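Local coordinates for protein ACDH-11, isoform b (Caenorhabditis elegans, PDB 4Y9J), which belongs to the acyl-CoA dehydrogenase family of flavoproteins, binds flavin-adenine dinucleotide and assembles from four subunits, at residues A152-T157 against A171-R176; D213-L217 against I294-I298; A232-I238 against G251-L257; S323-M327 against A406-A410. All coordinates share one frame. Residue numbers count along the deposited sequence, not the author numbering.

Interaction 1 (A152-T157 against A171-R176); sequences AVKTLT and AVDRLR
This is an antiparallel helical hairpin in the N-terminal helical region of the acyl-CoA dehydrogenase fold: helix 143-158 leads into a short loop, and helix 166-175 comes back alongside. Build both segments as regular alpha-helix, with R176 leaving it at phi/psi -87/-4. Set the local axes 9.6 Å apart at closest approach, at 153° between their N-to-C directions (signed crossing -153°). V153 and V172 are the closest CA pair, 5.5 Å apart, with their CA-to-CB bonds pointing sideways.

The interface is apolar. V153 and V172 both take chi1 t, while L156 and L175 are m,t. V153 CG2 lies 3.6 Å from L175 CB and 4.1 Å from R176 CG; A152 CB meets L175 CD1 at 3.9 Å. Further along, L156 CD1 reaches A171 CB at 4.0 Å and L156 CB reaches V172 CG2 at 3.9 Å, with T157 CG2 closing the row 4.0 Å from V172 CG2.

Polar groups turn elsewhere. R176 lends its aliphatic carbons to V153 while its guanidinium pairs with D117. T157, at chi1 p, folds back on its own helix, OG1 donating to V153 O at 2.8 Å.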
loop_
_atom_site.group_PDB
_atom_site.type_symbol
_atom_site.label_atom_id
_atom_site.label_comp_id
_atom_site.label_asym_id
_atom_site.label_seq_id
_atom_site.Cartn_x
_atom_site.Cartn_y
_atom_site.Cartn_z
ATOM N N ALA B 152 -11.494 32.690 -9.809
ATOM C CA ALA B 152 -11.401 32.773 -11.236
ATOM C C ALA B 152 -12.541 33.569 -11.851
ATOM O O ALA B 152 -12.309 34.394 -12.746
ATOM C CB ALA B 152 -11.389 31.363 -11.878
ATOM N N VAL B 153 -13.769 33.263 -11.429
ATOM C CA VAL B 153 -14.935 34.052 -11.916
ATOM C C VAL B 153 -14.757 35.543 -11.626
ATOM O O VAL B 153 -14.965 36.383 -12.515
ATOM C CB VAL B 153 -16.232 33.585 -11.320
ATOM C CG1 VAL B 153 -17.342 34.484 -11.775
ATOM C CG2 VAL B 153 -16.530 32.122 -11.701
ATOM N N LYS B 154 -14.366 35.872 -10.384
ATOM C CA LYS B 154 -14.185 37.237 -9.991
ATOM C C LYS B 154 -13.109 37.892 -10.836
ATOM O O LYS B 154 -13.240 39.037 -11.247
ATOM C CB LYS B 154 -13.787 37.293 -8.506
ATOM C CG LYS B 154 -13.576 38.701 -7.981
ATOM C CD LYS B 154 -14.866 39.462 -7.948
ATOM C CE LYS B 154 -14.575 40.852 -7.369
ATOM N NZ LYS B 154 -15.517 41.237 -6.303
ATOM N N THR B 155 -11.996 37.175 -11.027
ATOM C CA THR B 155 -10.905 37.719 -11.787
ATOM C C THR B 155 -11.307 37.995 -13.215
ATOM O O THR B 155 -11.100 39.096 -13.761
ATOM C CB THR B 155 -9.727 36.737 -11.769
ATOM O OG1 THR B 155 -9.262 36.598 -10.434
ATOM C CG2 THR B 155 -8.587 37.195 -12.660
ATOM N N LEU B 156 -11.914 37.016 -13.864
ATOM C CA LEU B 156 -12.226 37.160 -15.255
ATOM C C LEU B 156 -13.322 38.223 -15.518
ATOM O O LEU B 156 -13.221 39.035 -16.460
ATOM C CB LEU B 156 -12.607 35.817 -15.867
ATOM C CG LEU B 156 -11.506 34.745 -15.862
ATOM C CD1 LEU B 156 -12.100 33.449 -16.438
ATOM C CD2 LEU B 156 -10.317 35.190 -16.710
ATOM N N THR B 157 -14.298 38.302 -14.634
ATOM C CA THR B 157 -15.282 39.336 -14.776
ATOM C C THR B 157 -14.739 40.730 -14.463
ATOM O O THR B 157 -15.136 41.667 -15.105
ATOM C CB THR B 157 -16.577 39.055 -14.026
ATOM O OG1 THR B 157 -16.318 38.864 -12.651
ATOM C CG2 THR B 157 -17.196 37.823 -14.545
ATOM N N ALA B 171 -15.491 30.087 -19.800
ATOM C CA ALA B 171 -15.062 29.752 -18.450
ATOM C C ALA B 171 -16.012 30.342 -17.422
ATOM O O ALA B 171 -16.510 29.658 -16.557
ATOM C CB ALA B 171 -13.617 30.194 -18.199
ATOM N N VAL B 172 -16.313 31.606 -17.534
ATOM C CA VAL B 172 -17.215 32.208 -16.576
ATOM C C VAL B 172 -18.568 31.450 -16.509
ATOM O O VAL B 172 -19.046 31.186 -15.378
ATOM C CB VAL B 172 -17.409 33.701 -16.873
ATOM C CG1 VAL B 172 -18.608 34.266 -16.138
ATOM C CG2 VAL B 172 -16.157 34.439 -16.452
ATOM N N ASP B 173 -19.159 31.163 -17.654
ATOM C CA ASP B 173 -20.469 30.492 -17.728
ATOM C C ASP B 173 -20.407 29.093 -17.092
ATOM O O ASP B 173 -21.251 28.747 -16.319
ATOM C CB ASP B 173 -20.985 30.380 -19.159
ATOM C CG ASP B 173 -21.484 31.720 -19.721
ATOM O OD1 ASP B 173 -21.816 32.596 -18.909
ATOM O OD2 ASP B 173 -21.572 31.879 -20.961
ATOM N N ARG B 174 -19.352 28.354 -17.365
ATOM C CA ARG B 174 -19.177 27.003 -16.799
ATOM C C ARG B 174 -18.772 26.953 -15.369
ATOM O O ARG B 174 -19.275 26.144 -14.649
ATOM C CB ARG B 174 -18.205 26.235 -17.649
ATOM C CG ARG B 174 -18.864 26.159 -19.021
ATOM C CD ARG B 174 -18.134 25.291 -19.992
ATOM N NE ARG B 174 -18.421 23.903 -19.711
ATOM C CZ ARG B 174 -18.323 22.917 -20.597
ATOM N NH1 ARG B 174 -17.934 23.168 -21.832
ATOM N NH2 ARG B 174 -18.547 21.678 -20.207
ATOM N N LEU B 175 -17.874 27.836 -14.959
ATOM C CA LEU B 175 -17.510 27.934 -13.577
ATOM C C LEU B 175 -18.706 28.247 -12.691
ATOM O O LEU B 175 -18.750 27.768 -11.539
ATOM C CB LEU B 175 -16.384 28.950 -13.350
ATOM C CG LEU B 175 -15.051 28.673 -14.072
ATOM C CD1 LEU B 175 -14.172 29.917 -14.147
ATOM C CD2 LEU B 175 -14.277 27.547 -13.420
ATOM N N ARG B 176 -19.652 29.066 -13.177
ATOM C CA ARG B 176 -20.873 29.397 -12.422
ATOM C C ARG B 176 -22.022 28.408 -12.608
ATOM O O ARG B 176 -23.083 28.597 -12.050
ATOM C CB ARG B 176 -21.432 30.757 -12.933
ATOM C CG ARG B 176 -20.546 31.921 -12.698
ATOM C CD ARG B 176 -21.036 33.137 -13.495
ATOM N NE ARG B 176 -22.371 33.538 -13.058
ATOM C CZ ARG B 176 -23.098 34.514 -13.605
ATOM N NH1 ARG B 176 -22.646 35.191 -14.673
ATOM N NH2 ARG B 176 -24.320 34.763 -13.116
#

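Interaction 2 (D213-L217 against I294-I298); sequences DTYRL and IAERI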
loop_
_atom_site.group_PDB
_atom_site.type_symbol
_atom_site.label_atom_id
_atom_site.label_comp_id
_atom_site.label_asym_id
_atom_site.label_seq_id
_atom_site.Cartn_x
_atom_site.Cartn_y
_atom_site.Cartn_z
ATOM N N ASP B 213 -2.718 37.252 -28.891
ATOM C CA ASP B 213 -2.585 37.146 -27.417
ATOM C C ASP B 213 -2.439 35.707 -26.912
ATOM O O ASP B 213 -2.524 35.452 -25.690
ATOM C CB ASP B 213 -3.763 37.862 -26.777
ATOM C CG ASP B 213 -3.748 39.349 -27.101
ATOM O OD1 ASP B 213 -2.651 39.950 -27.029
ATOM O OD2 ASP B 213 -4.793 39.897 -27.461
ATOM N N THR B 214 -2.234 34.786 -27.855
ATOM C CA THR B 214 -2.007 33.351 -27.577
ATOM C C THR B 214 -0.509 33.050 -27.500
ATOM O O THR B 214 0.231 33.405 -28.406
ATOM C CB THR B 214 -2.604 32.524 -28.703
ATOM O OG1 THR B 214 -3.988 32.843 -28.804
ATOM C CG2 THR B 214 -2.423 31.030 -28.437
ATOM N N TYR B 215 -0.093 32.391 -26.431
ATOM C CA TYR B 215 1.293 32.118 -26.123
ATOM C C TYR B 215 1.458 30.600 -25.774
ATOM O O TYR B 215 0.492 29.880 -25.409
ATOM C CB TYR B 215 1.765 32.940 -24.897
ATOM C CG TYR B 215 1.836 34.423 -25.147
ATOM C CD1 TYR B 215 0.658 35.176 -25.291
ATOM C CD2 TYR B 215 3.074 35.065 -25.322
ATOM C CE1 TYR B 215 0.709 36.537 -25.592
ATOM C CE2 TYR B 215 3.133 36.404 -25.644
ATOM C CZ TYR B 215 1.958 37.132 -25.785
ATOM O OH TYR B 215 2.042 38.470 -26.081
ATOM N N ARG B 216 2.714 30.167 -25.843
ATOM C CA ARG B 216 3.218 28.828 -25.446
ATOM C C ARG B 216 3.931 29.076 -24.137
ATOM O O ARG B 216 4.827 29.909 -24.130
ATOM C CB ARG B 216 4.342 28.428 -26.425
ATOM C CG ARG B 216 4.022 27.528 -27.555
ATOM C CD ARG B 216 5.328 26.936 -28.117
ATOM N NE ARG B 216 6.190 27.854 -28.880
ATOM C CZ ARG B 216 7.491 28.130 -28.665
ATOM N NH1 ARG B 216 8.206 27.642 -27.662
ATOM N NH2 ARG B 216 8.112 28.924 -29.506
ATOM N N LEU B 217 3.572 28.365 -23.074
ATOM C CA LEU B 217 4.239 28.503 -21.786
ATOM C C LEU B 217 5.276 27.399 -21.540
ATOM O O LEU B 217 5.022 26.209 -21.793
ATOM C CB LEU B 217 3.238 28.509 -20.609
ATOM C CG LEU B 217 2.103 29.516 -20.669
ATOM C CD1 LEU B 217 1.220 29.477 -19.439
ATOM C CD2 LEU B 217 2.614 30.951 -20.971
ATOM N N ILE B 294 -0.510 25.864 -24.304
ATOM C CA ILE B 294 -1.163 26.997 -24.989
ATOM C C ILE B 294 -2.056 27.786 -24.036
ATOM O O ILE B 294 -2.953 27.219 -23.378
ATOM C CB ILE B 294 -1.939 26.481 -26.195
ATOM C CG1 ILE B 294 -0.937 25.773 -27.096
ATOM C CG2 ILE B 294 -2.557 27.642 -26.975
ATOM C CD1 ILE B 294 -1.550 25.039 -28.255
ATOM N N ALA B 295 -1.802 29.089 -23.974
ATOM C CA ALA B 295 -2.446 29.935 -23.027
ATOM C C ALA B 295 -2.771 31.314 -23.631
ATOM O O ALA B 295 -2.020 31.834 -24.496
ATOM C CB ALA B 295 -1.563 30.103 -21.821
ATOM N N GLU B 296 -3.828 31.928 -23.101
ATOM C CA GLU B 296 -4.283 33.271 -23.588
ATOM C C GLU B 296 -3.927 34.367 -22.591
ATOM O O GLU B 296 -4.220 34.234 -21.412
ATOM C CB GLU B 296 -5.775 33.255 -23.798
ATOM C CG GLU B 296 -6.354 32.102 -24.586
ATOM C CD GLU B 296 -5.747 31.886 -25.943
ATOM O OE1 GLU B 296 -5.220 32.852 -26.523
ATOM O OE2 GLU B 296 -5.849 30.731 -26.465
ATOM N N ARG B 297 -3.229 35.402 -23.034
ATOM C CA ARG B 297 -2.877 36.496 -22.149
ATOM C C ARG B 297 -4.105 37.321 -21.824
ATOM O O ARG B 297 -4.809 37.728 -22.734
ATOM C CB ARG B 297 -1.866 37.474 -22.785
ATOM C CG ARG B 297 -1.340 38.512 -21.772
ATOM C CD ARG B 297 -1.053 39.923 -22.294
ATOM N NE ARG B 297 -1.724 40.253 -23.545
ATOM C CZ ARG B 297 -2.633 41.201 -23.725
ATOM N NH1 ARG B 297 -3.028 42.026 -22.769
ATOM N NH2 ARG B 297 -3.130 41.348 -24.918
ATOM N N ILE B 298 -4.265 37.675 -20.553
ATOM C CA ILE B 298 -5.396 38.488 -20.086
ATOM C C ILE B 298 -4.884 39.561 -19.135
ATOM O O ILE B 298 -3.853 39.439 -18.479
ATOM C CB ILE B 298 -6.500 37.614 -19.413
ATOM C CG1 ILE B 298 -5.952 36.914 -18.187
ATOM C CG2 ILE B 298 -7.101 36.658 -20.419
ATOM C CD1 ILE B 298 -6.992 36.206 -17.335
#
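Strands 214-225 and 285-298 pair antiparallel here, and the side chains add a polar layer to the ladder. Y215 and A295 form the hydrogen-bonded pair: Y215 N to A295 O and A295 N to Y215 O, both 2.8 Å. R297 N to D213 O, 2.7 Å, carries the ladder on to the residue just ahead of the first strand.

D213, chi1 m, holds OD1 where R297 NH2 can form a salt bridge of 2.6 Å. To get there R297 leaves CB with chi1 t, then bends through chi2 -145° and chi3 20°, both off the usual wells, while its NH1 goes to G299 O. On the face shared by T214, E296 and I294, E296 is m,m, curling back so that T214 OG1 donates to E296 OE1 at 2.6 Å; T214 CG2 rests 3.7 Å from I294 CG2. Y215 (chi1 m) and A295 share the other face; L217 (m,t), starting sideways, brings CD1 3.7 Å from A295 CB, and Y215 CE1 lies 3.9 Å from R297 CB.

The Y215/A295 side turns inward within the middle beta domain of the acyl-CoA dehydrogenase fold: Y215 meets F255 of strand 252-258 edge-to-face, L217 leans on T234 and A236 of strand 231-238, and A207 of strand 206-209 touches both Y215 and L217.

Interaction 3 (A232-I238 against G251-L257); sequences ALTLARI and GLSLFLL
F255, L252 and T234 are the most deeply covered residues of this antiparallel pair, strand 231-238 against 252-258. Lay both backbones out extended, except G251, which enters at phi/psi -84/-5, with axes 4.5 Å apart at closest approach and 136° between their directions, a strongly twisted pair. T234 and F255 form the central hydrogen-bonded pair: T234 N to F255 O 2.9 Å, F255 N to T234 O 2.8 Å. From it the register runs to A232 with L257 (N to O 2.9 Å, O to N 3.0 Å) and to A236 with S253 (N to O 3.0 Å, O to N 2.9 Å).

F255, chi1 m, chi2 82°, lies along the face it shares with A236: its CE1 is 3.6 Å from A236 CB, and its CZ 3.8 Å from I238 CG1, which meets the ring edge. T234, chi1 t, puts CG2 3.9 Å from L257 CD2, while its OG1 bonds to W189 O and K221 NZ.

L252 (m,t) is on the opposite face. Its CD2 lies 3.8 Å from R237 CG and covers one face of that guanidinium, whose nitrogens bind carbonyls including G248 O. Beyond it the strands part, and one water joins I238 N (3.0 Å), G251 O (2.6 Å) and S253 OG (2.6 Å), the last also hydrogen-bonded to G302 N.

Side chain to ligand, L252 lies about 6 Å from the bound UCC and T234 about 8 Å from FAD. This is a buried antiparallel ladder in the middle beta domain of the acyl-CoA dehydrogenase fold.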
loop_
_atom_site.group_PDB
_atom_site.type_symbol
_atom_site.label_atom_id
_atom_site.label_comp_id
_atom_site.label_asym_id
_atom_site.label_seq_id
_atom_site.Cartn_x
_atom_site.Cartn_y
_atom_site.Cartn_z
ATOM N N ALA B 232 -7.065 26.989 -15.647
ATOM C CA ALA B 232 -6.217 27.558 -14.641
ATOM C C ALA B 232 -5.768 28.939 -15.044
ATOM O O ALA B 232 -5.613 29.236 -16.205
ATOM C CB ALA B 232 -5.010 26.662 -14.395
ATOM N N LEU B 233 -5.565 29.754 -14.038
ATOM C CA LEU B 233 -4.913 31.041 -14.178
ATOM C C LEU B 233 -3.488 30.873 -13.746
ATOM O O LEU B 233 -3.234 30.234 -12.712
ATOM C CB LEU B 233 -5.629 32.051 -13.319
ATOM C CG LEU B 233 -7.068 32.424 -13.833
ATOM C CD1 LEU B 233 -7.751 33.408 -12.909
ATOM C CD2 LEU B 233 -6.914 33.163 -15.114
ATOM N N THR B 234 -2.564 31.489 -14.485
ATOM C CA THR B 234 -1.165 31.449 -14.102
ATOM C C THR B 234 -0.416 32.681 -14.554
ATOM O O THR B 234 -0.958 33.491 -15.296
ATOM C CB THR B 234 -0.494 30.156 -14.685
ATOM O OG1 THR B 234 0.809 29.933 -14.103
ATOM C CG2 THR B 234 -0.436 30.197 -16.143
ATOM N N LEU B 235 0.796 32.869 -14.023
ATOM C CA LEU B 235 1.653 34.018 -14.345
ATOM C C LEU B 235 2.814 33.491 -15.109
ATOM O O LEU B 235 3.250 32.385 -14.796
ATOM C CB LEU B 235 2.199 34.600 -13.062
ATOM C CG LEU B 235 1.113 35.165 -12.154
ATOM C CD1 LEU B 235 1.774 35.631 -10.850
ATOM C CD2 LEU B 235 0.339 36.333 -12.792
ATOM N N ALA B 236 3.315 34.278 -16.050
ATOM C CA ALA B 236 4.514 33.997 -16.812
ATOM C C ALA B 236 5.148 35.270 -17.327
ATOM O O ALA B 236 4.503 36.312 -17.356
ATOM C CB ALA B 236 4.169 33.095 -17.996
ATOM N N ARG B 237 6.403 35.167 -17.761
ATOM C CA ARG B 237 7.150 36.261 -18.343
ATOM C C ARG B 237 7.182 36.195 -19.835
ATOM O O ARG B 237 7.669 35.227 -20.418
ATOM C CB ARG B 237 8.582 36.213 -17.858
ATOM C CG ARG B 237 8.711 36.295 -16.351
ATOM C CD ARG B 237 10.164 36.418 -15.886
ATOM N NE ARG B 237 10.158 36.235 -14.455
ATOM C CZ ARG B 237 9.894 37.175 -13.554
ATOM N NH1 ARG B 237 9.706 38.466 -13.933
ATOM N NH2 ARG B 237 9.828 36.821 -12.272
ATOM N N ILE B 238 6.697 37.269 -20.461
ATOM C CA ILE B 238 6.557 37.293 -21.877
ATOM C C ILE B 238 7.945 37.534 -22.424
ATOM O O ILE B 238 8.706 38.329 -21.856
ATOM C CB ILE B 238 5.548 38.377 -22.328
ATOM C CG1 ILE B 238 4.134 37.872 -21.959
ATOM C CG2 ILE B 238 5.734 38.650 -23.809
ATOM C CD1 ILE B 238 3.013 38.681 -22.570
ATOM N N GLY B 251 7.835 42.179 -14.950
ATOM C CA GLY B 251 7.896 41.209 -16.074
ATOM C C GLY B 251 6.799 40.154 -16.140
ATOM O O GLY B 251 6.761 39.367 -17.078
ATOM N N LEU B 252 5.922 40.099 -15.141
ATOM C CA LEU B 252 4.883 39.092 -15.092
ATOM C C LEU B 252 3.580 39.530 -15.723
ATOM O O LEU B 252 3.138 40.669 -15.522
ATOM C CB LEU B 252 4.676 38.676 -13.643
ATOM C CG LEU B 252 5.870 37.980 -13.009
ATOM C CD1 LEU B 252 5.591 37.816 -11.527
ATOM C CD2 LEU B 252 6.113 36.595 -13.638
ATOM N N SER B 253 3.007 38.648 -16.544
ATOM C CA SER B 253 1.679 38.805 -17.082
ATOM C C SER B 253 0.793 37.619 -16.688
ATOM O O SER B 253 1.280 36.526 -16.328
ATOM C CB SER B 253 1.770 38.977 -18.594
ATOM O OG SER B 253 2.624 40.088 -18.992
ATOM N N LEU B 254 -0.512 37.836 -16.756
ATOM C CA LEU B 254 -1.500 36.825 -16.381
ATOM C C LEU B 254 -2.011 36.083 -17.606
ATOM O O LEU B 254 -2.191 36.686 -18.645
ATOM C CB LEU B 254 -2.685 37.509 -15.687
ATOM C CG LEU B 254 -3.787 36.598 -15.149
ATOM C CD1 LEU B 254 -3.275 35.658 -14.080
ATOM C CD2 LEU B 254 -4.928 37.446 -14.623
ATOM N N PHE B 255 -2.281 34.788 -17.431
ATOM C CA PHE B 255 -2.723 33.891 -18.491
ATOM C C PHE B 255 -3.821 32.994 -18.025
ATOM O O PHE B 255 -3.868 32.568 -16.859
ATOM C CB PHE B 255 -1.573 32.994 -19.029
ATOM C CG PHE B 255 -0.472 33.757 -19.678
ATOM C CD1 PHE B 255 0.510 34.341 -18.908
ATOM C CD2 PHE B 255 -0.439 33.927 -21.034
ATOM C CE1 PHE B 255 1.519 35.085 -19.491
ATOM C CE2 PHE B 255 0.591 34.670 -21.647
ATOM C CZ PHE B 255 1.570 35.245 -20.856
ATOM N N LEU B 256 -4.652 32.651 -18.969
ATOM C CA LEU B 256 -5.753 31.723 -18.773
ATOM C C LEU B 256 -5.546 30.583 -19.734
ATOM O O LEU B 256 -5.316 30.856 -20.923
ATOM C CB LEU B 256 -7.127 32.371 -19.083
ATOM C CG LEU B 256 -8.361 31.461 -18.952
ATOM C CD1 LEU B 256 -8.640 31.026 -17.531
ATOM C CD2 LEU B 256 -9.601 32.162 -19.563
ATOM N N LEU B 257 -5.632 29.346 -19.232
ATOM C CA LEU B 257 -5.522 28.159 -20.080
ATOM C C LEU B 257 -6.439 27.035 -19.740
ATOM O O LEU B 257 -6.917 26.928 -18.586
ATOM C CB LEU B 257 -4.100 27.618 -20.149
ATOM C CG LEU B 257 -3.489 26.909 -18.947
ATOM C CD1 LEU B 257 -2.381 25.965 -19.368
ATOM C CD2 LEU B 257 -2.931 27.850 -17.979
HETATM O O HOH W 1 5.207 39.548 -19.099
HETATM O O HOH W 2 9.021 39.534 -19.166
#

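Interaction 4 (S323-M327 against A406-A410); sequences SLGYM and AGKQA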
loop_
_atom_site.group_PDB
_atom_site.type_symbol
_atom_site.label_atom_id
_atom_site.label_comp_id
_atom_site.label_asym_id
_atom_site.label_seq_id
_atom_site.Cartn_x
_atom_site.Cartn_y
_atom_site.Cartn_z
ATOM N N SER B 323 -10.801 27.728 7.901
ATOM C CA SER B 323 -10.263 27.797 9.243
ATOM C C SER B 323 -11.389 27.733 10.270
ATOM O O SER B 323 -11.339 26.985 11.244
ATOM C CB SER B 323 -9.454 29.092 9.419
ATOM O OG SER B 323 -8.275 29.073 8.667
ATOM N N LEU B 324 -12.401 28.538 10.070
ATOM C CA LEU B 324 -13.506 28.657 10.980
ATOM C C LEU B 324 -14.367 27.404 10.951
ATOM O O LEU B 324 -14.919 27.020 11.989
ATOM C CB LEU B 324 -14.337 29.905 10.665
ATOM C CG LEU B 324 -13.600 31.194 11.086
ATOM C CD1 LEU B 324 -14.152 32.409 10.422
ATOM C CD2 LEU B 324 -13.607 31.351 12.589
ATOM N N GLY B 325 -14.483 26.803 9.778
ATOM C CA GLY B 325 -15.176 25.532 9.631
ATOM C C GLY B 325 -14.567 24.400 10.502
ATOM O O GLY B 325 -15.320 23.695 11.227
ATOM N N TYR B 326 -13.254 24.330 10.519
ATOM C CA TYR B 326 -12.538 23.334 11.347
ATOM C C TYR B 326 -12.677 23.627 12.845
ATOM O O TYR B 326 -12.877 22.701 13.649
ATOM C CB TYR B 326 -11.073 23.246 10.961
ATOM C CG TYR B 326 -10.870 22.711 9.557
ATOM C CD1 TYR B 326 -11.417 21.522 9.177
ATOM C CD2 TYR B 326 -10.124 23.405 8.608
ATOM C CE1 TYR B 326 -11.245 21.024 7.896
ATOM C CE2 TYR B 326 -9.928 22.898 7.334
ATOM C CZ TYR B 326 -10.506 21.710 6.988
ATOM O OH TYR B 326 -10.440 21.174 5.718
ATOM N N MET B 327 -12.585 24.908 13.197
ATOM C CA MET B 327 -12.770 25.342 14.582
ATOM C C MET B 327 -14.175 25.005 15.081
ATOM O O MET B 327 -14.367 24.352 16.119
ATOM C CB MET B 327 -12.462 26.819 14.709
ATOM C CG MET B 327 -11.016 27.170 14.408
ATOM S SD MET B 327 -10.635 28.913 13.957
ATOM C CE MET B 327 -11.221 29.666 15.386
ATOM N N ALA B 406 -7.752 34.122 11.574
ATOM C CA ALA B 406 -8.431 32.841 11.706
ATOM C C ALA B 406 -7.456 31.690 11.418
ATOM O O ALA B 406 -7.513 30.619 12.040
ATOM C CB ALA B 406 -9.649 32.738 10.765
ATOM N N GLY B 407 -6.551 31.950 10.477
ATOM C CA GLY B 407 -5.515 31.038 10.095
ATOM C C GLY B 407 -4.650 30.596 11.232
ATOM O O GLY B 407 -4.286 29.432 11.367
ATOM N N LYS B 408 -4.298 31.567 12.055
ATOM C CA LYS B 408 -3.381 31.342 13.132
ATOM C C LYS B 408 -4.135 30.839 14.367
ATOM O O LYS B 408 -3.562 30.147 15.191
ATOM C CB LYS B 408 -2.588 32.604 13.389
ATOM C CG LYS B 408 -1.520 32.535 14.440
ATOM C CD LYS B 408 -0.603 31.327 14.316
ATOM C CE LYS B 408 0.127 31.304 12.975
ATOM N NZ LYS B 408 0.982 30.162 12.759
ATOM N N GLN B 409 -5.405 31.174 14.517
ATOM C CA GLN B 409 -6.248 30.541 15.535
ATOM C C GLN B 409 -6.459 29.012 15.350
ATOM O O GLN B 409 -6.609 28.315 16.325
ATOM C CB GLN B 409 -7.622 31.161 15.589
ATOM C CG GLN B 409 -7.701 32.551 16.139
ATOM C CD GLN B 409 -9.122 33.026 16.071
ATOM O OE1 GLN B 409 -9.696 33.086 14.985
ATOM N NE2 GLN B 409 -9.697 33.347 17.206
ATOM N N ALA B 410 -6.463 28.540 14.117
ATOM C CA ALA B 410 -7.074 27.253 13.760
ATOM C C ALA B 410 -6.308 26.039 14.343
ATOM O O ALA B 410 -6.926 25.204 14.968
ATOM C CB ALA B 410 -7.181 27.091 12.252
#
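Two long helices of the acyl-CoA dehydrogenase C-terminal domain, a helical bundle, 304-338 and 389-419, pack close to the middle of the subunit through a small, buried van der Waals contact. Their local axes run in roughly the same direction, 31° apart, and come within 9.0 Å of each other. Small residues make this spacing possible: the nearest CA atoms, of S323 and A410, are 5.6 Å apart.

S323 sits against A406, G407 and A410. Its CB is 3.9 Å from A406 CB, 3.6 Å from A406 O and 4.1 Å from A410 CB, and S323 OG passes 3.7 Å from G407 CA. One turn on, M327 (m,t,p) reaches across, its SD 3.9 Å from A410 CA and 4.0 Å from A406 O, its CE 3.8 Å from Q409 OE1. L324 adds CG to A406 CB at 4.3 Å.

Helix 352-383 covers one flank, where S368 and L372 touch L324 and where S368 and D364 take the amide of Q409. K408, pointing away from helix 304-338, makes salt bridges to E416 and E419 of a neighbouring subunit. S323 is about 7 Å, side chain to ligand, from a bound UCC.

Between these two segments the contact is van der Waals: S323 OG and the Q409 amide find their hydrogen bonds with third parties, T442 for the serine, so across the interface these polar atoms make only van der Waals contacts, beside alkyl groups, sulfur and backbone.

Overall arrangement
Interactions 2 and 3 belong to one beta sheet: strands 285-298 and 252-258 are neighbours in it, and E296 N to L256 O at 2.8 Å is a probable hydrogen bond linking them. Interaction 3 is the buried part, largely apolar between its ladder bonds; interaction 2, farther out, is partly exposed and adds a salt bridge and a hydroxyl-carboxylate bond. The hairpin of interaction 1 lies against this sheet, with L156 on I298 and L256, and T155 on L233 and L254. Interaction 4 stands apart, its centre about 31 Å from that of interaction 3. Like interaction 1 it is a buried helix pair, but near-parallel, with S323, G407 and two alanines beside M327, where interaction 1 relies on valine and leucine.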